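Local coordinates for protein 2,4-dihydroxyhept-2-ene-1,7-dioic acid aldolase (PDB 6BDE) that binds heme b and, as an H-NOX family protein, probably senses nitric oxide or oxygen at the heme iron in signalling, at residues G71-F75 against K149-H153; I93-A97 against K124-L129; I99-H104 against L116-V120; I132-A138 against D168-V172. The protein carries 1 engineered substitution. The contacts are given in a common frame with arbitrary orientation. Residue numbers count along the deposited sequence, not the author numbering.

Contact 1 (G71-F75 against K149-H153). Engineered in segment 71-75: Gly71 (natural residue Ala).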
# COMPACT_ATOMS: atom_id res chain seq x y z
N GLY A 71 -4.52 1.54 -0.42
CA GLY A 71 -3.21 2.16 -0.27
C GLY A 71 -3.30 3.67 -0.14
O GLY A 71 -2.56 4.28 0.64
N GLU A 72 -4.21 4.30 -0.88
CA GLU A 72 -4.42 5.73 -0.73
C GLU A 72 -5.00 6.06 0.64
O GLU A 72 -4.62 7.06 1.25
CB GLU A 72 -5.34 6.25 -1.84
CG GLU A 72 -4.75 6.11 -3.24
CD GLU A 72 -5.50 6.93 -4.27
OE1 GLU A 72 -6.67 7.29 -4.02
OE2 GLU A 72 -4.91 7.21 -5.34
N HIS A 73 -5.90 5.22 1.14
CA HIS A 73 -6.48 5.45 2.46
C HIS A 73 -5.44 5.25 3.56
O HIS A 73 -5.45 5.96 4.57
CB HIS A 73 -7.68 4.53 2.69
CG HIS A 73 -8.12 4.46 4.12
ND1 HIS A 73 -8.77 5.51 4.75
CD2 HIS A 73 -8.00 3.48 5.04
CE1 HIS A 73 -9.03 5.17 5.99
NE2 HIS A 73 -8.58 3.94 6.20
N PHE A 74 -4.53 4.29 3.38
CA PHE A 74 -3.54 4.01 4.41
C PHE A 74 -2.53 5.13 4.58
O PHE A 74 -1.91 5.24 5.64
CB PHE A 74 -2.81 2.70 4.12
CG PHE A 74 -2.07 2.14 5.30
CD1 PHE A 74 -2.75 1.54 6.35
CD2 PHE A 74 -0.69 2.24 5.37
CE1 PHE A 74 -2.06 1.04 7.44
CE2 PHE A 74 0.00 1.74 6.46
CZ PHE A 74 -0.69 1.14 7.50
N PHE A 75 -2.35 5.98 3.56
CA PHE A 75 -1.46 7.12 3.71
C PHE A 75 -1.98 8.08 4.77
O PHE A 75 -1.19 8.68 5.51
CB PHE A 75 -1.29 7.84 2.37
CG PHE A 75 -0.20 8.87 2.38
CD1 PHE A 75 1.10 8.53 2.00
CD2 PHE A 75 -0.46 10.18 2.76
CE1 PHE A 75 2.10 9.48 2.01
CE2 PHE A 75 0.54 11.13 2.76
CZ PHE A 75 1.83 10.78 2.39
N LYS A 149 -0.53 9.24 -3.02
CA LYS A 149 -0.76 10.20 -1.95
C LYS A 149 0.53 10.83 -1.45
O LYS A 149 0.48 11.91 -0.83
CB LYS A 149 -1.48 9.51 -0.79
CG LYS A 149 -2.94 9.18 -1.09
CD LYS A 149 -3.73 10.45 -1.36
CE LYS A 149 -5.17 10.13 -1.74
NZ LYS A 149 -5.99 11.37 -1.89
N THR A 150 1.68 10.20 -1.69
CA THR A 150 2.96 10.85 -1.38
C THR A 150 3.14 12.10 -2.22
O THR A 150 3.54 13.16 -1.72
CB THR A 150 4.11 9.87 -1.60
OG1 THR A 150 3.98 8.76 -0.70
CG2 THR A 150 5.45 10.56 -1.37
N PHE A 151 2.85 12.00 -3.52
CA PHE A 151 2.94 13.17 -4.39
C PHE A 151 1.87 14.20 -4.05
O PHE A 151 2.13 15.40 -4.08
CB PHE A 151 2.83 12.74 -5.85
CG PHE A 151 4.10 12.17 -6.41
CD1 PHE A 151 5.07 12.99 -6.95
CD2 PHE A 151 4.33 10.80 -6.37
CE1 PHE A 151 6.24 12.48 -7.45
CE2 PHE A 151 5.51 10.28 -6.88
CZ PHE A 151 6.46 11.12 -7.42
N GLU A 152 0.67 13.74 -3.70
CA GLU A 152 -0.40 14.66 -3.31
C GLU A 152 -0.04 15.39 -2.03
O GLU A 152 -0.39 16.57 -1.85
CB GLU A 152 -1.72 13.90 -3.16
CG GLU A 152 -2.88 14.79 -2.74
CD GLU A 152 -4.23 14.19 -3.08
OE1 GLU A 152 -5.26 14.74 -2.64
OE2 GLU A 152 -4.26 13.16 -3.79
N HIS A 153 0.65 14.71 -1.10
CA HIS A 153 1.03 15.34 0.15
C HIS A 153 1.96 16.52 -0.09
O HIS A 153 1.89 17.53 0.62
CB HIS A 153 1.70 14.31 1.07
CG HIS A 153 2.19 14.89 2.36
ND1 HIS A 153 3.53 15.03 2.65
CD2 HIS A 153 1.52 15.36 3.44
CE1 HIS A 153 3.66 15.56 3.85
NE2 HIS A 153 2.45 15.77 4.35

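Contact 2 (I93-A97 against K124-L129)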
# COMPACT_ATOMS: atom_id res chain seq x y z
N ILE A 93 9.97 12.48 -4.49
CA ILE A 93 10.91 11.53 -5.09
C ILE A 93 11.93 11.07 -4.06
O ILE A 93 12.27 9.88 -3.99
CB ILE A 93 11.58 12.15 -6.33
CG1 ILE A 93 10.58 12.28 -7.47
CG2 ILE A 93 12.78 11.32 -6.76
CD1 ILE A 93 10.08 10.96 -8.00
N GLU A 94 12.43 11.99 -3.23
CA GLU A 94 13.41 11.63 -2.22
C GLU A 94 12.80 10.69 -1.18
O GLU A 94 13.47 9.77 -0.70
CB GLU A 94 13.96 12.89 -1.55
CG GLU A 94 15.27 12.67 -0.81
CD GLU A 94 16.43 12.39 -1.75
OE1 GLU A 94 16.71 13.24 -2.62
OE2 GLU A 94 17.05 11.31 -1.63
N MET A 95 11.54 10.91 -0.81
CA MET A 95 10.89 10.05 0.17
C MET A 95 10.69 8.64 -0.38
O MET A 95 10.95 7.65 0.32
CB MET A 95 9.55 10.65 0.59
CG MET A 95 8.68 9.71 1.40
SD MET A 95 7.26 10.53 2.16
CE MET A 95 6.31 9.11 2.71
N LEU A 96 10.25 8.52 -1.63
CA LEU A 96 10.04 7.20 -2.22
C LEU A 96 11.36 6.46 -2.41
O LEU A 96 11.40 5.23 -2.28
CB LEU A 96 9.30 7.33 -3.56
CG LEU A 96 7.86 7.85 -3.48
CD1 LEU A 96 7.20 7.82 -4.85
CD2 LEU A 96 7.06 7.05 -2.47
N ALA A 97 12.44 7.18 -2.71
CA ALA A 97 13.75 6.55 -2.78
C ALA A 97 14.32 6.22 -1.40
O ALA A 97 15.41 5.65 -1.32
CB ALA A 97 14.73 7.45 -3.54
N LYS A 124 17.49 7.43 -10.65
CA LYS A 124 16.91 8.50 -9.85
C LYS A 124 17.42 9.85 -10.33
O LYS A 124 18.64 10.05 -10.43
CB LYS A 124 17.23 8.32 -8.36
CG LYS A 124 16.77 9.47 -7.49
CD LYS A 124 17.19 9.29 -6.05
CE LYS A 124 16.60 10.37 -5.16
NZ LYS A 124 16.89 11.74 -5.68
N THR A 125 16.50 10.75 -10.64
CA THR A 125 16.79 12.16 -10.83
C THR A 125 15.93 12.97 -9.86
O THR A 125 15.28 12.41 -8.97
CB THR A 125 16.54 12.59 -12.28
OG1 THR A 125 15.13 12.61 -12.54
CG2 THR A 125 17.22 11.63 -13.25
N ALA A 126 15.94 14.29 -10.03
CA ALA A 126 15.14 15.14 -9.14
C ALA A 126 13.65 14.93 -9.35
O ALA A 126 12.87 15.10 -8.41
CB ALA A 126 15.51 16.61 -9.35
N ASN A 127 13.24 14.57 -10.57
CA ASN A 127 11.83 14.41 -10.89
C ASN A 127 11.51 13.05 -11.50
O ASN A 127 10.43 12.88 -12.08
CB ASN A 127 11.37 15.52 -11.84
CG ASN A 127 11.60 16.90 -11.27
OD1 ASN A 127 11.35 17.15 -10.09
ND2 ASN A 127 12.10 17.81 -12.10
N SER A 128 12.42 12.07 -11.40
CA SER A 128 12.19 10.74 -11.92
C SER A 128 12.74 9.71 -10.94
O SER A 128 13.67 9.99 -10.18
CB SER A 128 12.83 10.54 -13.30
OG SER A 128 12.24 9.45 -13.98
N LEU A 129 12.16 8.52 -10.96
CA LEU A 129 12.58 7.44 -10.07
C LEU A 129 12.10 6.11 -10.63
O LEU A 129 10.91 5.95 -10.90
CB LEU A 129 12.03 7.65 -8.66
CG LEU A 129 12.36 6.56 -7.64
CD1 LEU A 129 13.86 6.55 -7.36
CD2 LEU A 129 11.58 6.77 -6.35

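Contact 3 (I99-H104 against L116-V120). With HEM (protoporphyrin IX containing Fe), chain B.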
# COMPACT_ATOMS: atom_id res chain seq x y z
N ILE A 99 12.30 4.61 1.04
CA ILE A 99 11.44 3.62 1.68
C ILE A 99 12.28 2.46 2.21
O ILE A 99 12.10 2.01 3.35
CB ILE A 99 10.37 3.12 0.69
CG1 ILE A 99 9.47 4.27 0.25
CG2 ILE A 99 9.54 2.00 1.31
CD1 ILE A 99 8.70 3.98 -1.02
N GLU A 100 13.22 1.97 1.40
CA GLU A 100 13.96 0.77 1.76
C GLU A 100 14.95 1.03 2.89
O GLU A 100 15.01 0.27 3.86
CB GLU A 100 14.68 0.21 0.53
CG GLU A 100 15.48 -1.05 0.80
CD GLU A 100 14.60 -2.26 1.09
OE1 GLU A 100 13.42 -2.24 0.69
OE2 GLU A 100 15.09 -3.22 1.71
N ASN A 101 15.74 2.10 2.78
CA ASN A 101 16.85 2.32 3.69
C ASN A 101 16.53 3.25 4.85
O ASN A 101 17.41 3.52 5.67
CB ASN A 101 18.08 2.84 2.93
CG ASN A 101 17.81 4.15 2.20
OD1 ASN A 101 16.78 4.79 2.40
ND2 ASN A 101 18.74 4.54 1.34
N HIS A 102 15.29 3.75 4.95
CA HIS A 102 14.93 4.57 6.10
C HIS A 102 13.53 4.26 6.61
O HIS A 102 13.36 3.84 7.76
CB HIS A 102 15.03 6.06 5.78
CG HIS A 102 14.62 6.94 6.92
ND1 HIS A 102 13.79 8.03 6.76
CD2 HIS A 102 14.91 6.89 8.24
CE1 HIS A 102 13.59 8.61 7.93
NE2 HIS A 102 14.26 7.94 8.84
N ILE A 103 12.51 4.47 5.76
CA ILE A 103 11.13 4.39 6.22
C ILE A 103 10.82 3.00 6.76
O ILE A 103 10.43 2.84 7.92
CB ILE A 103 10.16 4.78 5.09
CG1 ILE A 103 10.25 6.28 4.80
CG2 ILE A 103 8.74 4.39 5.45
CD1 ILE A 103 9.55 6.69 3.53
N HIS A 104 11.02 1.97 5.94
CA HIS A 104 10.72 0.62 6.38
C HIS A 104 11.75 0.07 7.36
O HIS A 104 11.49 -0.95 7.99
CB HIS A 104 10.58 -0.31 5.16
CG HIS A 104 9.24 -0.24 4.51
ND1 HIS A 104 8.97 -0.82 3.29
CD2 HIS A 104 8.08 0.34 4.91
CE1 HIS A 104 7.70 -0.60 2.97
NE2 HIS A 104 7.14 0.10 3.94
N LEU A 116 7.68 -6.94 5.23
CA LEU A 116 7.71 -5.79 4.35
C LEU A 116 8.28 -6.16 2.98
O LEU A 116 9.03 -7.13 2.86
CB LEU A 116 8.57 -4.68 4.97
CG LEU A 116 8.11 -4.21 6.36
CD1 LEU A 116 9.23 -3.49 7.08
CD2 LEU A 116 6.88 -3.32 6.24
N PRO A 117 7.92 -5.41 1.94
CA PRO A 117 8.50 -5.66 0.62
C PRO A 117 9.90 -5.05 0.53
O PRO A 117 10.39 -4.42 1.47
CB PRO A 117 7.52 -4.95 -0.32
CG PRO A 117 7.03 -3.80 0.49
CD PRO A 117 6.97 -4.29 1.92
N THR A 118 10.54 -5.25 -0.61
CA THR A 118 11.82 -4.63 -0.91
C THR A 118 11.66 -3.68 -2.09
O THR A 118 10.96 -3.98 -3.06
CB THR A 118 12.89 -5.68 -1.24
OG1 THR A 118 12.35 -6.66 -2.14
CG2 THR A 118 13.35 -6.38 0.03
N PHE A 119 12.29 -2.51 -1.97
CA PHE A 119 12.36 -1.54 -3.05
C PHE A 119 13.83 -1.27 -3.36
O PHE A 119 14.60 -0.93 -2.47
CB PHE A 119 11.66 -0.23 -2.68
CG PHE A 119 10.16 -0.30 -2.76
CD1 PHE A 119 9.50 -0.10 -3.97
CD2 PHE A 119 9.40 -0.55 -1.63
CE1 PHE A 119 8.12 -0.16 -4.05
CE2 PHE A 119 8.02 -0.60 -1.70
CZ PHE A 119 7.38 -0.41 -2.91
N VAL A 120 14.21 -1.44 -4.63
CA VAL A 120 15.58 -1.23 -5.07
C VAL A 120 15.58 -0.15 -6.14
O VAL A 120 14.94 -0.31 -7.19
CB VAL A 120 16.20 -2.53 -5.61
CG1 VAL A 120 17.65 -2.29 -6.03
CG2 VAL A 120 16.12 -3.63 -4.57
CHA HEM B . 3.52 -2.99 4.32
CHB HEM B . 4.33 1.16 7.73
CHC HEM B . 5.69 4.40 3.48
CHD HEM B . 4.64 0.30 0.04
C1A HEM B . 3.74 -1.75 5.47
C2A HEM B . 3.19 -2.19 6.70
C3A HEM B . 3.39 -1.16 7.53
C4A HEM B . 4.04 -0.19 6.75
CMA HEM B . 3.01 -1.07 9.01
CAA HEM B . 2.53 -3.53 7.02
CBA HEM B . 3.63 -4.49 7.47
CGA HEM B . 3.05 -5.83 7.94
O1A HEM B . 3.79 -6.66 8.53
O2A HEM B . 1.84 -6.09 7.74
C1B HEM B . 4.73 2.34 6.64
C2B HEM B . 4.77 3.81 7.11
C3B HEM B . 5.12 4.59 5.97
C4B HEM B . 5.29 3.58 4.87
CMB HEM B . 4.49 4.32 8.53
CAB HEM B . 5.32 6.10 5.87
CBB HEM B . 6.18 6.71 6.65
C1C HEM B . 5.37 3.23 2.27
C2C HEM B . 5.28 3.84 1.00
C3C HEM B . 5.02 2.82 0.16
C4C HEM B . 4.97 1.68 0.98
CMC HEM B . 5.45 5.32 0.66
CAC HEM B . 4.84 2.89 -1.36
CBC HEM B . 5.81 2.51 -2.15
C1D HEM B . 4.23 -0.83 1.20
C2D HEM B . 3.57 -2.01 0.53
C3D HEM B . 3.26 -2.90 1.59
C4D HEM B . 3.74 -2.22 2.88
CMD HEM B . 3.31 -2.22 -0.96
CAD HEM B . 2.58 -4.27 1.46
CBD HEM B . 3.51 -5.39 1.93
CGD HEM B . 4.20 -6.00 0.71
O1D HEM B . 4.14 -5.41 -0.40
O2D HEM B . 4.83 -7.08 0.83
NA HEM B . 4.25 -0.45 5.38
NB HEM B . 5.00 2.15 5.13
NC HEM B . 5.12 1.86 2.36
ND HEM B . 4.32 -0.80 2.69
FE HEM B . 5.19 0.56 3.90
O HOH W 1 10.89 -1.76 1.42
O HOH W 2 12.59 -4.40 3.21

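Contact 4 (I132-A138 against D168-V172). With HEM (protoporphyrin IX containing Fe), chain B.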
# COMPACT_ATOMS: atom_id res chain seq x y z
N ILE A 132 12.49 -1.24 -8.32
CA ILE A 132 12.02 -2.61 -8.45
C ILE A 132 11.34 -3.01 -7.15
O ILE A 132 11.96 -2.97 -6.08
CB ILE A 132 13.17 -3.57 -8.79
CG1 ILE A 132 13.90 -3.12 -10.05
CG2 ILE A 132 12.64 -4.98 -8.97
CD1 ILE A 132 13.02 -3.08 -11.28
N TYR A 133 10.07 -3.38 -7.24
CA TYR A 133 9.30 -3.84 -6.10
C TYR A 133 9.29 -5.36 -6.10
O TYR A 133 9.01 -5.98 -7.13
CB TYR A 133 7.87 -3.30 -6.16
CG TYR A 133 6.86 -4.01 -5.28
CD1 TYR A 133 6.67 -3.62 -3.96
CD2 TYR A 133 6.09 -5.05 -5.77
CE1 TYR A 133 5.75 -4.26 -3.15
CE2 TYR A 133 5.16 -5.70 -4.97
CZ TYR A 133 5.00 -5.30 -3.66
OH TYR A 133 4.08 -5.93 -2.85
N LYS A 134 9.61 -5.96 -4.95
CA LYS A 134 9.63 -7.41 -4.81
C LYS A 134 8.91 -7.79 -3.53
O LYS A 134 9.27 -7.31 -2.45
CB LYS A 134 11.06 -7.96 -4.82
CG LYS A 134 11.67 -8.07 -6.20
CD LYS A 134 12.95 -8.89 -6.20
CE LYS A 134 13.58 -8.91 -7.58
NZ LYS A 134 14.78 -9.80 -7.64
N SER A 135 7.91 -8.66 -3.65
CA SER A 135 7.17 -9.17 -2.50
C SER A 135 6.30 -10.35 -2.91
O SER A 135 5.59 -10.28 -3.91
CB SER A 135 6.30 -8.07 -1.88
OG SER A 135 5.42 -8.62 -0.91
N SER A 136 6.36 -11.44 -2.14
CA SER A 136 5.52 -12.60 -2.44
C SER A 136 4.04 -12.28 -2.34
O SER A 136 3.21 -13.04 -2.86
CB SER A 136 5.87 -13.75 -1.50
OG SER A 136 5.59 -13.41 -0.15
N ARG A 137 3.68 -11.18 -1.68
CA ARG A 137 2.28 -10.81 -1.47
C ARG A 137 1.69 -10.03 -2.63
O ARG A 137 0.47 -9.86 -2.68
CB ARG A 137 2.15 -10.01 -0.17
CG ARG A 137 2.52 -10.81 1.07
CD ARG A 137 2.65 -9.94 2.30
NE ARG A 137 3.91 -9.20 2.33
CZ ARG A 137 5.07 -9.71 2.74
NH1 ARG A 137 5.13 -10.97 3.16
NH2 ARG A 137 6.16 -8.97 2.73
N ALA A 138 2.52 -9.56 -3.57
CA ALA A 138 2.06 -8.94 -4.81
C ALA A 138 1.10 -7.78 -4.54
O ALA A 138 0.06 -7.65 -5.18
CB ALA A 138 1.42 -9.97 -5.74
N ASP A 168 2.78 -12.86 -11.78
CA ASP A 168 1.97 -12.89 -10.56
C ASP A 168 2.12 -11.63 -9.72
O ASP A 168 1.58 -11.58 -8.61
CB ASP A 168 2.32 -14.13 -9.73
CG ASP A 168 3.79 -14.20 -9.35
OD1 ASP A 168 4.53 -13.22 -9.57
OD2 ASP A 168 4.20 -15.25 -8.81
N GLY A 169 2.83 -10.62 -10.20
CA GLY A 169 2.96 -9.36 -9.49
C GLY A 169 3.93 -9.37 -8.33
O GLY A 169 3.93 -8.42 -7.54
N THR A 170 4.75 -10.41 -8.19
CA THR A 170 5.72 -10.47 -7.10
C THR A 170 7.03 -9.75 -7.42
O THR A 170 7.87 -9.61 -6.53
CB THR A 170 6.02 -11.93 -6.73
OG1 THR A 170 6.48 -12.64 -7.88
CG2 THR A 170 4.76 -12.60 -6.19
N GLU A 171 7.21 -9.32 -8.67
CA GLU A 171 8.33 -8.45 -9.04
C GLU A 171 7.80 -7.44 -10.05
O GLU A 171 7.41 -7.81 -11.16
CB GLU A 171 9.50 -9.25 -9.63
CG GLU A 171 10.72 -8.39 -9.93
CD GLU A 171 11.83 -9.17 -10.61
OE1 GLU A 171 11.75 -10.41 -10.66
OE2 GLU A 171 12.78 -8.53 -11.11
N VAL A 172 7.78 -6.17 -9.66
CA VAL A 172 7.17 -5.11 -10.45
C VAL A 172 8.15 -3.94 -10.54
O VAL A 172 8.66 -3.48 -9.52
CB VAL A 172 5.83 -4.65 -9.86
CG1 VAL A 172 5.20 -3.57 -10.73
CG2 VAL A 172 4.88 -5.82 -9.69
CHA HEM B . 3.52 -2.99 4.32
CHB HEM B . 4.33 1.16 7.73
CHC HEM B . 5.69 4.40 3.48
CHD HEM B . 4.64 0.30 0.04
C1A HEM B . 3.74 -1.75 5.47
C2A HEM B . 3.19 -2.19 6.70
C3A HEM B . 3.39 -1.16 7.53
C4A HEM B . 4.04 -0.19 6.75
CMA HEM B . 3.01 -1.07 9.01
CAA HEM B . 2.53 -3.53 7.02
CBA HEM B . 3.63 -4.49 7.47
CGA HEM B . 3.05 -5.83 7.94
O1A HEM B . 3.79 -6.66 8.53
O2A HEM B . 1.84 -6.09 7.74
C1B HEM B . 4.73 2.34 6.64
C2B HEM B . 4.77 3.81 7.11
C3B HEM B . 5.12 4.59 5.97
C4B HEM B . 5.29 3.58 4.87
CMB HEM B . 4.49 4.32 8.53
CAB HEM B . 5.32 6.10 5.87
CBB HEM B . 6.18 6.71 6.65
C1C HEM B . 5.37 3.23 2.27
C2C HEM B . 5.28 3.84 1.00
C3C HEM B . 5.02 2.82 0.16
C4C HEM B . 4.97 1.68 0.98
CMC HEM B . 5.45 5.32 0.66
CAC HEM B . 4.84 2.89 -1.36
CBC HEM B . 5.81 2.51 -2.15
C1D HEM B . 4.23 -0.83 1.20
C2D HEM B . 3.57 -2.01 0.53
C3D HEM B . 3.26 -2.90 1.59
C4D HEM B . 3.74 -2.22 2.88
CMD HEM B . 3.31 -2.22 -0.96
CAD HEM B . 2.58 -4.27 1.46
CBD HEM B . 3.51 -5.39 1.93
CGD HEM B . 4.20 -6.00 0.71
O1D HEM B . 4.14 -5.41 -0.40
O2D HEM B . 4.83 -7.08 0.83
NA HEM B . 4.25 -0.45 5.38
NB HEM B . 5.00 2.15 5.13
NC HEM B . 5.12 1.86 2.36
ND HEM B . 4.32 -0.80 2.69
FE HEM B . 5.19 0.56 3.90
O HOH W 3 15.16 -9.39 -10.44

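Contact 1 (G71-F75 against K149-H153)
Two helical segments cross at -41°, their N-to-C directions running roughly the same way, with the axes 10.3 Å apart at closest approach. The backbones come nearest at Glu72 and Lys149, whose CA atoms are 5.9 Å apart; beyond that point the helices splay, and the side chain of Phe75 fills the widening gap. Its CA-CB bond points at residues 149-153, and one face of its ring lies against the start of that segment: Lys149 CB sits 3.9 Å from the Phe75 ring centroid, 29° off the ring normal, in a CH-pi contact. Phe75 CE1 reaches Thr150 OG1 at 3.4 Å and Phe75 CZ reaches His153 CB at 3.8 Å, while Leu86 of helix 83-87 touches both Phe75 and His153. Lys149 lays its aliphatic part along the other helix, with CG 3.6 Å from Glu72 O, and sends its NZ back to Glu152 OE2 in a 3.1 Å salt bridge within its own helix. Glu72 OE2 bonds instead to Asn148, and Thr150 OG1 to the carbonyl of Leu146; Thr150 also touches the heme, so this helix pair borders the H-NOX heme pocket. Gly71, engineered from the natural alanine, touches nothing in 149-153. With no hydrogen bond or salt bridge between the segments, helix 63-81 is held to helix 140-153 here by van der Waals and CH-pi contacts, the charged groups being satisfied alongside.

Contact 2 (I93-A97 against K124-L129)
Ile93 is the main bump. It projects from the start of the short helix 92-96 into a hollow formed where residues 124-129 turn back on themselves, the CA atoms of Ile93 and Asn127 being 6.5 Å apart. Much of that hollow is backbone: Ile93 CG2 lies 3.5 Å from Thr125 O and 3.8 Å from Ser128 O, and Ile93 CG1 is 3.8 Å from Ala126 O. The turn is a beta hairpin connection between strands 123-124 and 128-134 of the antiparallel H-NOX sheet, closed by Thr125 N to Ser128 O at 3.0 Å. Leu129 supplies the answering bump, fitting among Ile93, Leu96 and Ala97: its CB is 3.9 Å from Ile93 CD1, its CD2 3.6 Å from Leu96 CB, and its CD1 4.0 Å from Ala97 CB. On its other flank Leu96 touches the heme. On the solvent side the extended Lys124 passes Ala97, CE to CB 3.8 Å, and its NZ meets Glu94 OE1 at 3.4 Å in a salt bridge whose hydrogen bond is weak.

Contact 3 (I99-H104 against L116-V120)
This is the proximal side of the H-NOX heme pocket, where helix 99-110 carries the axial histidine and residues 116-120 lead into the sheet. Leu116 comes first, its CD2 4.1 Å from the centroid of the His104 ring and almost directly above its face, a CH-pi contact, while its CD1 lies 3.5 Å from His104 O. Pro117 packs its CD 3.9 Å from His104 CE1, and its carbonyl accepts hydrogen bonds from two waters. At Thr118 the strand begins; its CA lies 3.3 Å from Glu100 OE1, and its backbone pairs with Lys134 on the neighbouring strand. Phe119 then donates its N to Glu100 OE1 at 2.9 Å, tying strand to helix, and turns its side chain inward so that CD2 meets Ile99 CG2 at 3.9 Å and CZ meets heme CBC at 3.4 Å. Val120 pairs its backbone with Ile132. One of the waters accepts from His104 ND1 at 2.8 Å and donates to Glu100 OE1 and Pro117 O, both at 2.7 Å, while His104 NE2 binds heme FE at 2.0 Å.

Contact 4 (I132-A138 against D168-V172)
This is an antiparallel strand pairing, where strands 128-134 and 171-178 of the H-NOX sheet meet the loop that grips a heme propionate. Tyr133 and Val172 form a hydrogen-bonded pair, with Tyr133 N to Val172 O at 2.7 Å and Val172 N to Tyr133 O at 2.8 Å; Lys134 and Glu171 follow as a non-hydrogen-bonded pair, their charged ends linked through a water. Ser135 N to Thr170 O, 3.0 Å, adds one more rung. Beyond it residues 135-138 make a type I turn, with Ala138 CB 3.3 Å from Asp168 O and Ala138 CA 3.3 Å from Gly169 O. The strand end and the turn together carry the Y-x-S-x-R motif of the H-NOX family: Tyr133 OH donates to heme O1D at 2.5 Å, Ser135 OG to O2D at a very short 2.4 Å, and Arg137 NE to O2D at 2.8 Å. Strand 118-121 flanks strand 128-134 on the edge away from 171-178, while His140, at the start of helix 140-153, touches both Tyr133 and Val172.

In the fold
Contact 3 is nested along the chain inside the loop closed by contact 2, and contact 2 inside that closed by contact 1; contact 4 follows contacts 2 and 3 and crosses contact 1. Contacts 2, 3 and 4 all reach the same antiparallel sheet: contacts 2 and 4 use strand 128-134, their centres about 20 Å apart, and contact 3 uses its neighbour 118-121. Contacts 1 and 2, centres about 16 Å apart, touch where Phe151 meets Ile93 and Leu96. Contacts 3 and 4, centres about 13 Å apart, hold the heme by its iron and by a propionate, while Thr150 and Leu96 also touch it. The heme thus meets residues of all four contacts, bringing helices and sheet together around one pocket.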